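Local coordinates for putative nucleoprotein (Infectious salmon anemia virus, PDB 4EWC) that encapsidates the negative-strand viral RNA, protecting it from nucleases and forming the ribonucleoprotein that serves as template for transcription and replication, at residues 316-321 and 341-346; 294-299 and 450-455; 272-277 and 586-591. One frame throughout, in Å; residues are numbered along the deposited sequence.

The three contacts are nested along the chain: contact 1 lies within the helical-bundle region, contact 2 encloses it, and contact 3 encloses both by joining 272-277 to 586-591 near the C-terminus. The centre of contact 2 lies about 3 Å from that of the chain, about 10 Å from that of contact 3 and about 17 Å from that of contact 1. Leu316 of helix 315-326 packs on Ala298, joining contacts 1 and 2, and the Gln273 side chain ties contact 3 to the 294-299 loop. Helix 438-449 leads into the 450-455 loop and also packs on contact 3. Contacts 2 and 3 reach the second subunit, so this core includes part of the dimer interface.

Contact 1 (316-321 and 341-346)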
ATOM      1  N   LEU A 316     -28.651  -0.577  -1.107  1.00 49.41           N
ATOM      2  CA  LEU A 316     -29.896  -0.670  -1.851  1.00 51.00           C
ATOM      3  C   LEU A 316     -31.085  -0.788  -0.918  1.00 55.85           C
ATOM      4  O   LEU A 316     -32.108  -0.128  -1.124  1.00 60.42           O
ATOM      5  CB  LEU A 316     -29.857  -1.865  -2.810  1.00 55.00           C
ATOM      6  CG  LEU A 316     -28.843  -1.815  -3.953  1.00 55.99           C
ATOM      7  CD1 LEU A 316     -28.981  -3.059  -4.786  1.00 53.24           C
ATOM      8  CD2 LEU A 316     -29.030  -0.567  -4.819  1.00 50.81           C
ATOM      9  N   ASP A 317     -30.946  -1.624   0.112  1.00 53.82           N
ATOM     10  CA  ASP A 317     -32.024  -1.838   1.081  1.00 54.69           C
ATOM     11  C   ASP A 317     -32.227  -0.622   1.963  1.00 52.94           C
ATOM     12  O   ASP A 317     -33.341  -0.311   2.316  1.00 54.94           O
ATOM     13  CB  ASP A 317     -31.717  -3.018   2.000  1.00 56.33           C
ATOM     14  CG  ASP A 317     -31.602  -4.328   1.264  1.00 59.24           C
ATOM     15  OD1 ASP A 317     -32.336  -4.548   0.275  1.00 64.18           O
ATOM     16  OD2 ASP A 317     -30.763  -5.144   1.685  1.00 65.03           O
ATOM     17  N   LEU A 318     -31.136   0.046   2.321  1.00 52.92           N
ATOM     18  CA  LEU A 318     -31.192   1.120   3.287  1.00 52.55           C
ATOM     19  C   LEU A 318     -31.845   2.323   2.651  1.00 58.86           C
ATOM     20  O   LEU A 318     -32.620   3.038   3.287  1.00 60.55           O
ATOM     21  CB  LEU A 318     -29.793   1.486   3.794  1.00 52.49           C
ATOM     22  CG  LEU A 318     -28.947   0.373   4.424  1.00 52.97           C
ATOM     23  CD1 LEU A 318     -27.531   0.845   4.681  1.00 56.49           C
ATOM     24  CD2 LEU A 318     -29.580  -0.126   5.693  1.00 51.89           C
HETATM   25  N   MSE A 319     -31.514   2.550   1.387  1.00 59.98           N
HETATM   26  CA  MSE A 319     -32.051   3.680   0.652  1.00 58.88           C
HETATM   27  C   MSE A 319     -33.537   3.445   0.465  1.00 60.24           C
HETATM   28  O   MSE A 319     -34.341   4.376   0.509  1.00 60.91           O
HETATM   29  CB  MSE A 319     -31.384   3.785  -0.713  1.00 58.81           C
HETATM   30  CG  MSE A 319     -30.000   4.370  -0.715  1.00 59.72           C
HETATM   31 SE   MSE A 319     -29.242   4.087  -2.498  0.70 63.59          SE
HETATM   32  CE  MSE A 319     -30.824   4.605  -3.512  1.00 68.19           C
ATOM     33  N   GLY A 320     -33.887   2.185   0.240  1.00 56.07           N
ATOM     34  CA  GLY A 320     -35.280   1.805   0.123  1.00 63.04           C
ATOM     35  C   GLY A 320     -36.026   2.110   1.417  1.00 66.37           C
ATOM     36  O   GLY A 320     -37.172   2.563   1.392  1.00 66.28           O
HETATM   37  N   MSE A 321     -35.357   1.866   2.544  1.00 63.10           N
HETATM   38  CA  MSE A 321     -35.924   2.082   3.866  1.00 62.32           C
HETATM   39  C   MSE A 321     -36.086   3.564   4.182  1.00 66.46           C
HETATM   40  O   MSE A 321     -37.049   3.955   4.837  1.00 67.69           O
HETATM   41  CB  MSE A 321     -35.078   1.411   4.951  1.00 56.24           C
HETATM   42  CG  MSE A 321     -35.366  -0.056   5.149  1.00 58.78           C
HETATM   43 SE   MSE A 321     -34.204  -0.943   6.464  0.65 55.58          SE
HETATM   44  CE  MSE A 321     -34.848   0.009   8.060  1.00 66.12           C
ATOM     45  N   LYS A 341     -36.248  -6.805   7.796  1.00 59.66           N
ATOM     46  CA  LYS A 341     -35.974  -8.200   8.052  1.00 59.77           C
ATOM     47  C   LYS A 341     -34.816  -8.668   7.177  1.00 58.24           C
ATOM     48  O   LYS A 341     -33.950  -9.413   7.618  1.00 56.67           O
ATOM     49  CB  LYS A 341     -37.238  -9.025   7.777  1.00 66.86           C
ATOM     50  CG  LYS A 341     -37.013 -10.539   7.602  1.00 72.67           C
ATOM     51  CD  LYS A 341     -38.158 -11.194   6.833  1.00 77.39           C
ATOM     52  CE  LYS A 341     -38.458 -10.460   5.505  1.00 80.16           C
ATOM     53  NZ  LYS A 341     -37.351 -10.513   4.515  1.00 74.14           N
ATOM     54  N   LYS A 342     -34.797  -8.219   5.930  1.00 59.67           N
ATOM     55  CA  LYS A 342     -33.708  -8.571   5.033  1.00 61.41           C
ATOM     56  C   LYS A 342     -32.396  -7.995   5.530  1.00 57.30           C
ATOM     57  O   LYS A 342     -31.386  -8.711   5.581  1.00 53.48           O
ATOM     58  CB  LYS A 342     -33.990  -8.100   3.613  1.00 59.01           C
ATOM     59  CG  LYS A 342     -35.031  -8.924   2.923  1.00 60.03           C
ATOM     60  CD  LYS A 342     -35.370  -8.337   1.582  1.00 70.27           C
ATOM     61  CE  LYS A 342     -36.501  -9.098   0.927  1.00 67.90           C
ATOM     62  NZ  LYS A 342     -36.812  -8.515  -0.405  1.00 72.38           N
ATOM     63  N   VAL A 343     -32.415  -6.715   5.908  1.00 52.37           N
ATOM     64  CA  VAL A 343     -31.217  -6.103   6.446  1.00 50.15           C
ATOM     65  C   VAL A 343     -30.752  -6.795   7.721  1.00 51.09           C
ATOM     66  O   VAL A 343     -29.553  -7.038   7.881  1.00 49.19           O
ATOM     67  CB  VAL A 343     -31.375  -4.603   6.689  1.00 52.43           C
ATOM     68  CG1 VAL A 343     -30.062  -3.998   7.185  1.00 49.76           C
ATOM     69  CG2 VAL A 343     -31.797  -3.915   5.418  1.00 53.42           C
ATOM     70  N   ARG A 344     -31.684  -7.129   8.615  1.00 53.40           N
ATOM     71  CA  ARG A 344     -31.326  -7.811   9.863  1.00 46.31           C
ATOM     72  C   ARG A 344     -30.593  -9.099   9.576  1.00 43.43           C
ATOM     73  O   ARG A 344     -29.568  -9.365  10.184  1.00 47.99           O
ATOM     74  CB  ARG A 344     -32.540  -8.055  10.781  1.00 49.24           C
ATOM     75  CG  ARG A 344     -32.154  -8.196  12.269  1.00 49.95           C
ATOM     76  CD  ARG A 344     -33.365  -8.241  13.194  1.00 47.09           C
ATOM     77  NE  ARG A 344     -33.014  -8.195  14.609  1.00 47.59           N
ATOM     78  CZ  ARG A 344     -32.504  -9.216  15.300  1.00 53.49           C
ATOM     79  NH1 ARG A 344     -32.247 -10.372  14.701  1.00 51.05           N
ATOM     80  NH2 ARG A 344     -32.235  -9.083  16.600  1.00 52.97           N
ATOM     81  N   GLY A 345     -31.114  -9.880   8.633  1.00 43.97           N
ATOM     82  CA  GLY A 345     -30.458 -11.094   8.188  1.00 42.15           C
ATOM     83  C   GLY A 345     -29.093 -10.885   7.545  1.00 47.39           C
ATOM     84  O   GLY A 345     -28.274 -11.789   7.520  1.00 48.40           O
ATOM     85  N   ARG A 346     -28.834  -9.701   7.010  1.00 45.96           N
ATOM     86  CA  ARG A 346     -27.547  -9.472   6.376  1.00 49.52           C
ATOM     87  C   ARG A 346     -26.492  -9.081   7.393  1.00 48.05           C
ATOM     88  O   ARG A 346     -25.299  -9.121   7.100  1.00 45.66           O
ATOM     89  CB  ARG A 346     -27.635  -8.450   5.230  1.00 49.57           C
ATOM     90  CG  ARG A 346     -28.362  -8.984   4.000  1.00 46.30           C
ATOM     91  CD  ARG A 346     -28.259  -8.057   2.826  1.00 49.42           C
ATOM     92  NE  ARG A 346     -26.991  -8.178   2.108  1.00 52.33           N
ATOM     93  CZ  ARG A 346     -26.694  -7.484   1.007  1.00 56.06           C
ATOM     94  NH1 ARG A 346     -27.577  -6.625   0.514  1.00 55.61           N
ATOM     95  NH2 ARG A 346     -25.517  -7.639   0.395  1.00 52.83           N
TER
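Val343 packs against Asp317, Leu318 and Met321, joining helices 315-326 and 334-346, two successive helices of the helical-bundle region that pack roughly antiparallel. Over these segments the axes run at 146° and come within 10.2 Å.

The apolar part centres on the forked end of Val343. Its CG1 is anti to the backbone N (chi1 -177°) and CG2 anti to the carbonyl carbon, and the two methyls meet different neighbours. CG2 lies 3.5 Å from CB of Asp317, the aspartate and valine side chains sliding past each other in opposite directions, and 4.0 Å from SE of Met321, a selenomethionine in this crystal. CG1 meets CD2 of Leu318 at 4.2 Å, where the two side chains cross at about a right angle. Leu318 reaches on to Met372, Leu375 and Cys376 of helix 369-381, and Val343 also touches Thr356 of helix 350-358, so the pair is embedded in a larger bundle.

The polar part is a long salt bridge, with OD2 of Asp317 3.7 Å from NH1 of Arg346. OD2 approaches the guanidinium at its edge, near its plane, but the carboxylate is turned 77° from that plane, an arrangement that does not pair the two groups side by side. Arg346 NH2 is hydrogen-bonded to the carbonyl oxygen of Arg385.

The aspartate therefore combines two roles, its CB joining the apolar seam while its OD2 reaches the edge of a buried guanidinium. The bridge is probably a weak electrostatic attraction, with the guanidinium held more firmly by the Arg385 carbonyl.

Contact 2 (294-299 and 450-455)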
ATOM      1  N   LEU A 294     -20.849   0.711   0.129  1.00 42.58           N
ATOM      2  CA  LEU A 294     -21.955  -0.185   0.413  1.00 40.71           C
ATOM      3  C   LEU A 294     -22.895  -0.368  -0.774  1.00 42.01           C
ATOM      4  O   LEU A 294     -23.949  -1.003  -0.640  1.00 41.01           O
ATOM      5  CB  LEU A 294     -22.757   0.313   1.613  1.00 42.84           C
ATOM      6  CG  LEU A 294     -21.925   0.571   2.870  1.00 44.95           C
ATOM      7  CD1 LEU A 294     -22.805   1.188   3.948  1.00 40.79           C
ATOM      8  CD2 LEU A 294     -21.226  -0.699   3.342  1.00 38.60           C
ATOM      9  N   ALA A 295     -22.511   0.167  -1.933  1.00 41.77           N
ATOM     10  CA  ALA A 295     -23.377   0.109  -3.103  1.00 41.87           C
ATOM     11  C   ALA A 295     -22.864  -0.810  -4.215  1.00 44.65           C
ATOM     12  O   ALA A 295     -23.251  -0.634  -5.371  1.00 47.27           O
ATOM     13  CB  ALA A 295     -23.616   1.498  -3.646  1.00 38.94           C
ATOM     14  N   GLU A 296     -22.011  -1.781  -3.882  1.00 40.33           N
ATOM     15  CA  GLU A 296     -21.507  -2.697  -4.900  1.00 44.30           C
ATOM     16  C   GLU A 296     -22.655  -3.377  -5.657  1.00 46.10           C
ATOM     17  O   GLU A 296     -23.658  -3.740  -5.067  1.00 47.21           O
ATOM     18  CB  GLU A 296     -20.532  -3.731  -4.312  1.00 43.11           C
ATOM     19  CG  GLU A 296     -21.174  -4.920  -3.621  1.00 42.80           C
ATOM     20  CD  GLU A 296     -20.182  -5.704  -2.772  1.00 47.27           C
ATOM     21  OE1 GLU A 296     -19.754  -6.831  -3.170  1.00 42.01           O
ATOM     22  OE2 GLU A 296     -19.822  -5.168  -1.698  1.00 42.74           O
ATOM     23  N   GLY A 297     -22.525  -3.490  -6.972  1.00 41.41           N
ATOM     24  CA  GLY A 297     -23.471  -4.244  -7.777  1.00 41.32           C
ATOM     25  C   GLY A 297     -24.856  -3.649  -7.899  1.00 48.11           C
ATOM     26  O   GLY A 297     -25.777  -4.304  -8.395  1.00 48.14           O
ATOM     27  N   ALA A 298     -25.004  -2.407  -7.446  1.00 47.10           N
ATOM     28  CA  ALA A 298     -26.254  -1.644  -7.588  1.00 48.76           C
ATOM     29  C   ALA A 298     -26.937  -1.712  -8.988  1.00 53.16           C
ATOM     30  O   ALA A 298     -28.163  -1.630  -9.092  1.00 53.33           O
ATOM     31  CB  ALA A 298     -26.022  -0.206  -7.175  1.00 45.33           C
ATOM     32  N   ASN A 299     -26.150  -1.880 -10.046  1.00 50.26           N
ATOM     33  CA  ASN A 299     -26.698  -1.957 -11.394  1.00 54.83           C
ATOM     34  C   ASN A 299     -26.867  -3.380 -11.959  1.00 58.41           C
ATOM     35  O   ASN A 299     -27.009  -3.553 -13.183  1.00 56.93           O
ATOM     36  CB  ASN A 299     -25.804  -1.176 -12.359  1.00 54.77           C
ATOM     37  CG  ASN A 299     -24.382  -1.697 -12.370  1.00 55.32           C
ATOM     38  OD1 ASN A 299     -23.886  -2.200 -11.349  1.00 57.35           O
ATOM     39  ND2 ASN A 299     -23.711  -1.581 -13.515  1.00 56.96           N
ATOM     40  N   VAL A 450     -12.404 -10.180  -8.307  1.00 42.92           N
ATOM     41  CA  VAL A 450     -12.864 -10.115  -6.939  1.00 40.44           C
ATOM     42  C   VAL A 450     -14.275  -9.561  -6.878  1.00 40.30           C
ATOM     43  O   VAL A 450     -14.853  -9.416  -5.790  1.00 36.12           O
ATOM     44  CB  VAL A 450     -11.908  -9.303  -6.066  1.00 46.64           C
ATOM     45  CG1 VAL A 450     -10.524  -9.964  -6.079  1.00 37.57           C
ATOM     46  CG2 VAL A 450     -11.865  -7.823  -6.534  1.00 38.47           C
ATOM     47  N   ALA A 451     -14.826  -9.284  -8.062  1.00 40.72           N
ATOM     48  CA  ALA A 451     -16.225  -8.856  -8.205  1.00 43.15           C
ATOM     49  C   ALA A 451     -16.609  -7.667  -7.329  1.00 41.79           C
ATOM     50  O   ALA A 451     -17.711  -7.630  -6.783  1.00 43.55           O
ATOM     51  CB  ALA A 451     -17.170 -10.024  -7.922  1.00 37.10           C
ATOM     52  N   THR A 452     -15.706  -6.701  -7.197  1.00 41.05           N
ATOM     53  CA  THR A 452     -16.013  -5.496  -6.419  1.00 44.02           C
ATOM     54  C   THR A 452     -15.048  -4.350  -6.657  1.00 44.17           C
ATOM     55  O   THR A 452     -13.837  -4.522  -6.591  1.00 49.45           O
ATOM     56  CB  THR A 452     -16.105  -5.777  -4.889  1.00 43.92           C
ATOM     57  OG1 THR A 452     -16.551  -4.589  -4.218  1.00 42.50           O
ATOM     58  CG2 THR A 452     -14.755  -6.277  -4.302  1.00 36.12           C
ATOM     59  N   ALA A 453     -15.583  -3.165  -6.919  1.00 43.95           N
ATOM     60  CA  ALA A 453     -14.718  -1.986  -7.058  1.00 42.04           C
ATOM     61  C   ALA A 453     -14.175  -1.509  -5.712  1.00 41.82           C
ATOM     62  O   ALA A 453     -13.325  -0.632  -5.668  1.00 40.31           O
ATOM     63  CB  ALA A 453     -15.442  -0.843  -7.783  1.00 38.49           C
ATOM     64  N   PHE A 454     -14.651  -2.086  -4.618  1.00 41.12           N
ATOM     65  CA  PHE A 454     -14.337  -1.530  -3.311  1.00 38.78           C
ATOM     66  C   PHE A 454     -13.333  -2.348  -2.544  1.00 38.85           C
ATOM     67  O   PHE A 454     -13.184  -2.188  -1.328  1.00 37.16           O
ATOM     68  CB  PHE A 454     -15.628  -1.305  -2.514  1.00 37.00           C
ATOM     69  CG  PHE A 454     -16.636  -0.508  -3.271  1.00 42.06           C
ATOM     70  CD1 PHE A 454     -16.342   0.793  -3.657  1.00 39.83           C
ATOM     71  CD2 PHE A 454     -17.834  -1.064  -3.673  1.00 40.65           C
ATOM     72  CE1 PHE A 454     -17.234   1.523  -4.385  1.00 39.17           C
ATOM     73  CE2 PHE A 454     -18.736  -0.319  -4.416  1.00 42.16           C
ATOM     74  CZ  PHE A 454     -18.432   0.976  -4.766  1.00 38.92           C
ATOM     75  N   CYS A 455     -12.632  -3.214  -3.275  1.00 42.40           N
ATOM     76  CA  CYS A 455     -11.653  -4.121  -2.675  1.00 41.31           C
ATOM     77  C   CYS A 455     -10.398  -3.351  -2.337  1.00 41.78           C
ATOM     78  O   CYS A 455     -10.098  -2.351  -2.964  1.00 44.48           O
ATOM     79  CB  CYS A 455     -11.297  -5.244  -3.635  1.00 44.40           C
ATOM     80  SG  CYS A 455     -10.049  -6.402  -3.011  1.00 43.78           S
TER
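Glu296 and Thr452 mark the nearest approach of two loop backbones, with their CA atoms 6.4 Å apart. A type II beta turn runs from Ala295 to Ala298. The facing loop begins where Ala451, with positive phi, is the C-prime residue of a Schellman motif that ends helix 438-449. It continues in a type I turn from Thr452 to Cys455, in which Thr452 OG1 accepts from the N of Phe454 at 3.2 Å, an ST turn.

Across the contact, the Phe454 ring turns its edge to the backbone of Glu296: CE2 is 3.6 Å from Glu296 N, and the adjoining CD2 is 3.8 Å from Glu296 CB. Beyond CG the glutamate chain is extended and carries its carboxylate to Thr452, OE1 staying 4.0 Å from OG1, while the salt bridge of OE1 goes to Lys266.

Helix 253-269 supplies Lys266, and Ala315 of helix 315-326 packs on Leu294 and Ala295. The 450-455 loop leads into helix 457-463 and touches the second subunit, where Phe454 packs on Gln515 of that chain and also makes backbone hydrogen bonds to it.

Contact 3 (272-277 and 586-591); sequences DQLFAP and VGLFSI
Phe589 and Pro277 form the close-packed part of the contact, together with Leu274 and Leu588. Phe589 occupies the third position of a type II beta turn from Gly587 to Ser590, with positive phi (65°), and its ring reaches across to segment 272-277. Pro277 CB lies over one face of that ring and Leu588 CB over the opposite one, 4.0 Å from the plane and offset toward the rim, while Pro277 CG comes 3.3 Å from Phe589 CE1. The ring edge is turned to the backbone: Leu274 O lies near the ring plane, 3.2 Å from CE1, and Gln273 O is 3.4 Å from CZ. Separately, Leu274 CD1 meets Leu588 CD2 at 3.6 Å, and these two leucines cross at about a right angle.

The solvent side is looser. Ala276 is exposed and Phe275 partly so, and both point away from the 586-591 loop; Pro277 itself is partly exposed. The buried Gln273 side chain turns instead to hydrogen bonds: NE2 donates to Pro277 O at 3.2 Å in a nearly straight bond (173°), while its OE1 accepts from Gly297 N.

Helix 438-449 contributes Thr443, against Leu274, and Val447, against Leu588, and helix 457-463 meets Leu588 through Ala457 and Ile460. The loop follows strand 577-583 and adjoins the second subunit, whose Trp514 meets the Phe589 ring, the planes about 30° apart.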
ATOM      1  N   ASP A 272     -17.442  -1.356 -14.212  1.00 55.25           N
ATOM      2  CA  ASP A 272     -18.099  -0.057 -14.358  1.00 50.17           C
ATOM      3  C   ASP A 272     -18.061   0.746 -13.084  1.00 54.55           C
ATOM      4  O   ASP A 272     -17.946   1.972 -13.119  1.00 58.60           O
ATOM      5  CB  ASP A 272     -19.545  -0.215 -14.800  1.00 51.15           C
ATOM      6  CG  ASP A 272     -19.679  -1.072 -16.043  1.00 70.80           C
ATOM      7  OD1 ASP A 272     -18.663  -1.294 -16.757  1.00 66.72           O
ATOM      8  OD2 ASP A 272     -20.818  -1.528 -16.308  1.00 72.59           O
ATOM      9  N   GLN A 273     -18.171   0.073 -11.948  1.00 49.09           N
ATOM     10  CA  GLN A 273     -18.145   0.803 -10.688  1.00 52.09           C
ATOM     11  C   GLN A 273     -16.757   1.327 -10.386  1.00 49.38           C
ATOM     12  O   GLN A 273     -16.592   2.154  -9.504  1.00 51.18           O
ATOM     13  CB  GLN A 273     -18.684  -0.047  -9.546  1.00 46.38           C
ATOM     14  CG  GLN A 273     -20.142   0.157  -9.326  1.00 44.37           C
ATOM     15  CD  GLN A 273     -20.642  -0.664  -8.178  1.00 48.13           C
ATOM     16  OE1 GLN A 273     -20.803  -1.879  -8.296  1.00 49.44           O
ATOM     17  NE2 GLN A 273     -20.864  -0.017  -7.038  1.00 46.30           N
ATOM     18  N   LEU A 274     -15.758   0.838 -11.113  1.00 49.42           N
ATOM     19  CA  LEU A 274     -14.440   1.457 -11.058  1.00 48.94           C
ATOM     20  C   LEU A 274     -14.556   2.875 -11.626  1.00 50.59           C
ATOM     21  O   LEU A 274     -14.040   3.841 -11.055  1.00 53.01           O
ATOM     22  CB  LEU A 274     -13.427   0.641 -11.842  1.00 47.64           C
ATOM     23  CG  LEU A 274     -12.003   1.173 -11.896  1.00 46.08           C
ATOM     24  CD1 LEU A 274     -11.583   1.626 -10.540  1.00 46.39           C
ATOM     25  CD2 LEU A 274     -11.076   0.077 -12.381  1.00 51.43           C
ATOM     26  N   PHE A 275     -15.271   3.001 -12.736  1.00 48.87           N
ATOM     27  CA  PHE A 275     -15.403   4.292 -13.393  1.00 54.18           C
ATOM     28  C   PHE A 275     -16.479   5.176 -12.809  1.00 53.54           C
ATOM     29  O   PHE A 275     -16.330   6.395 -12.788  1.00 58.67           O
ATOM     30  CB  PHE A 275     -15.561   4.131 -14.910  1.00 50.14           C
ATOM     31  CG  PHE A 275     -14.327   3.615 -15.565  1.00 50.92           C
ATOM     32  CD1 PHE A 275     -13.252   4.450 -15.765  1.00 51.94           C
ATOM     33  CD2 PHE A 275     -14.214   2.279 -15.917  1.00 49.93           C
ATOM     34  CE1 PHE A 275     -12.101   3.988 -16.336  1.00 48.70           C
ATOM     35  CE2 PHE A 275     -13.069   1.799 -16.480  1.00 49.62           C
ATOM     36  CZ  PHE A 275     -12.004   2.664 -16.699  1.00 54.71           C
ATOM     37  N   ALA A 276     -17.562   4.577 -12.334  1.00 50.37           N
ATOM     38  CA  ALA A 276     -18.606   5.360 -11.669  1.00 51.46           C
ATOM     39  C   ALA A 276     -19.170   4.604 -10.457  1.00 44.89           C
ATOM     40  O   ALA A 276     -20.196   3.943 -10.558  1.00 46.34           O
ATOM     41  CB  ALA A 276     -19.711   5.739 -12.665  1.00 50.98           C
ATOM     42  N   PRO A 277     -18.469   4.696  -9.316  1.00 43.76           N
ATOM     43  CA  PRO A 277     -18.717   3.965  -8.069  1.00 46.13           C
ATOM     44  C   PRO A 277     -20.142   4.086  -7.567  1.00 48.13           C
ATOM     45  O   PRO A 277     -20.648   3.152  -6.942  1.00 48.38           O
ATOM     46  CB  PRO A 277     -17.796   4.658  -7.061  1.00 47.61           C
ATOM     47  CG  PRO A 277     -16.778   5.283  -7.843  1.00 46.10           C
ATOM     48  CD  PRO A 277     -17.304   5.583  -9.195  1.00 45.26           C
ATOM     49  N   VAL A 586      -5.952   1.397   2.253  1.00 41.38           N
ATOM     50  CA  VAL A 586      -6.017   2.183   1.032  1.00 43.79           C
ATOM     51  C   VAL A 586      -6.789   1.388  -0.010  1.00 48.33           C
ATOM     52  O   VAL A 586      -6.664   0.160  -0.094  1.00 53.36           O
ATOM     53  CB  VAL A 586      -4.609   2.549   0.467  1.00 43.83           C
ATOM     54  CG1 VAL A 586      -4.737   3.272  -0.873  1.00 47.48           C
ATOM     55  CG2 VAL A 586      -3.876   3.423   1.439  1.00 47.95           C
ATOM     56  N   GLY A 587      -7.608   2.075  -0.792  1.00 41.40           N
ATOM     57  CA  GLY A 587      -8.260   1.410  -1.882  1.00 41.94           C
ATOM     58  C   GLY A 587      -8.117   2.210  -3.147  1.00 45.29           C
ATOM     59  O   GLY A 587      -7.354   3.183  -3.237  1.00 42.36           O
ATOM     60  N   LEU A 588      -8.844   1.758  -4.154  1.00 43.28           N
ATOM     61  CA  LEU A 588      -9.095   2.555  -5.330  1.00 47.98           C
ATOM     62  C   LEU A 588      -9.914   3.741  -4.786  1.00 52.05           C
ATOM     63  O   LEU A 588     -10.463   3.663  -3.681  1.00 60.03           O
ATOM     64  CB  LEU A 588      -9.874   1.699  -6.335  1.00 48.20           C
ATOM     65  CG  LEU A 588      -9.168   0.652  -7.238  1.00 42.81           C
ATOM     66  CD1 LEU A 588      -8.096  -0.167  -6.566  1.00 45.41           C
ATOM     67  CD2 LEU A 588     -10.169  -0.290  -7.843  1.00 37.58           C
ATOM     68  N   PHE A 589      -9.985   4.851  -5.501  1.00 48.22           N
ATOM     69  CA  PHE A 589     -10.701   6.065  -4.987  1.00 46.87           C
ATOM     70  C   PHE A 589     -10.121   6.729  -3.755  1.00 44.04           C
ATOM     71  O   PHE A 589     -10.770   7.576  -3.167  1.00 51.31           O
ATOM     72  CB  PHE A 589     -12.189   5.826  -4.709  1.00 40.23           C
ATOM     73  CG  PHE A 589     -12.834   4.898  -5.670  1.00 45.80           C
ATOM     74  CD1 PHE A 589     -13.026   5.276  -6.990  1.00 42.97           C
ATOM     75  CD2 PHE A 589     -13.245   3.634  -5.264  1.00 45.77           C
ATOM     76  CE1 PHE A 589     -13.606   4.419  -7.893  1.00 44.93           C
ATOM     77  CE2 PHE A 589     -13.840   2.765  -6.158  1.00 44.97           C
ATOM     78  CZ  PHE A 589     -14.023   3.161  -7.476  1.00 47.05           C
ATOM     79  N   SER A 590      -8.916   6.361  -3.354  1.00 45.56           N
ATOM     80  CA  SER A 590      -8.357   6.886  -2.108  1.00 54.93           C
ATOM     81  C   SER A 590      -7.730   8.259  -2.343  1.00 57.15           C
ATOM     82  O   SER A 590      -7.416   8.979  -1.407  1.00 53.56           O
ATOM     83  CB  SER A 590      -7.309   5.935  -1.549  1.00 56.90           C
ATOM     84  OG  SER A 590      -6.126   6.026  -2.337  1.00 67.86           O
ATOM     85  N   ILE A 591      -7.521   8.580  -3.617  1.00 63.79           N
ATOM     86  CA  ILE A 591      -7.148   9.916  -4.059  1.00 61.37           C
ATOM     87  C   ILE A 591      -8.299  10.496  -4.889  1.00 61.51           C
ATOM     88  O   ILE A 591      -8.738   9.884  -5.870  1.00 64.98           O
ATOM     89  CB  ILE A 591      -5.881   9.884  -4.933  1.00 62.21           C
ATOM     90  CG1 ILE A 591      -4.654   9.429  -4.134  1.00 54.65           C
ATOM     91  CG2 ILE A 591      -5.651  11.246  -5.550  1.00 60.91           C
ATOM     92  CD1 ILE A 591      -3.368   9.376  -4.954  1.00 50.43           C
TER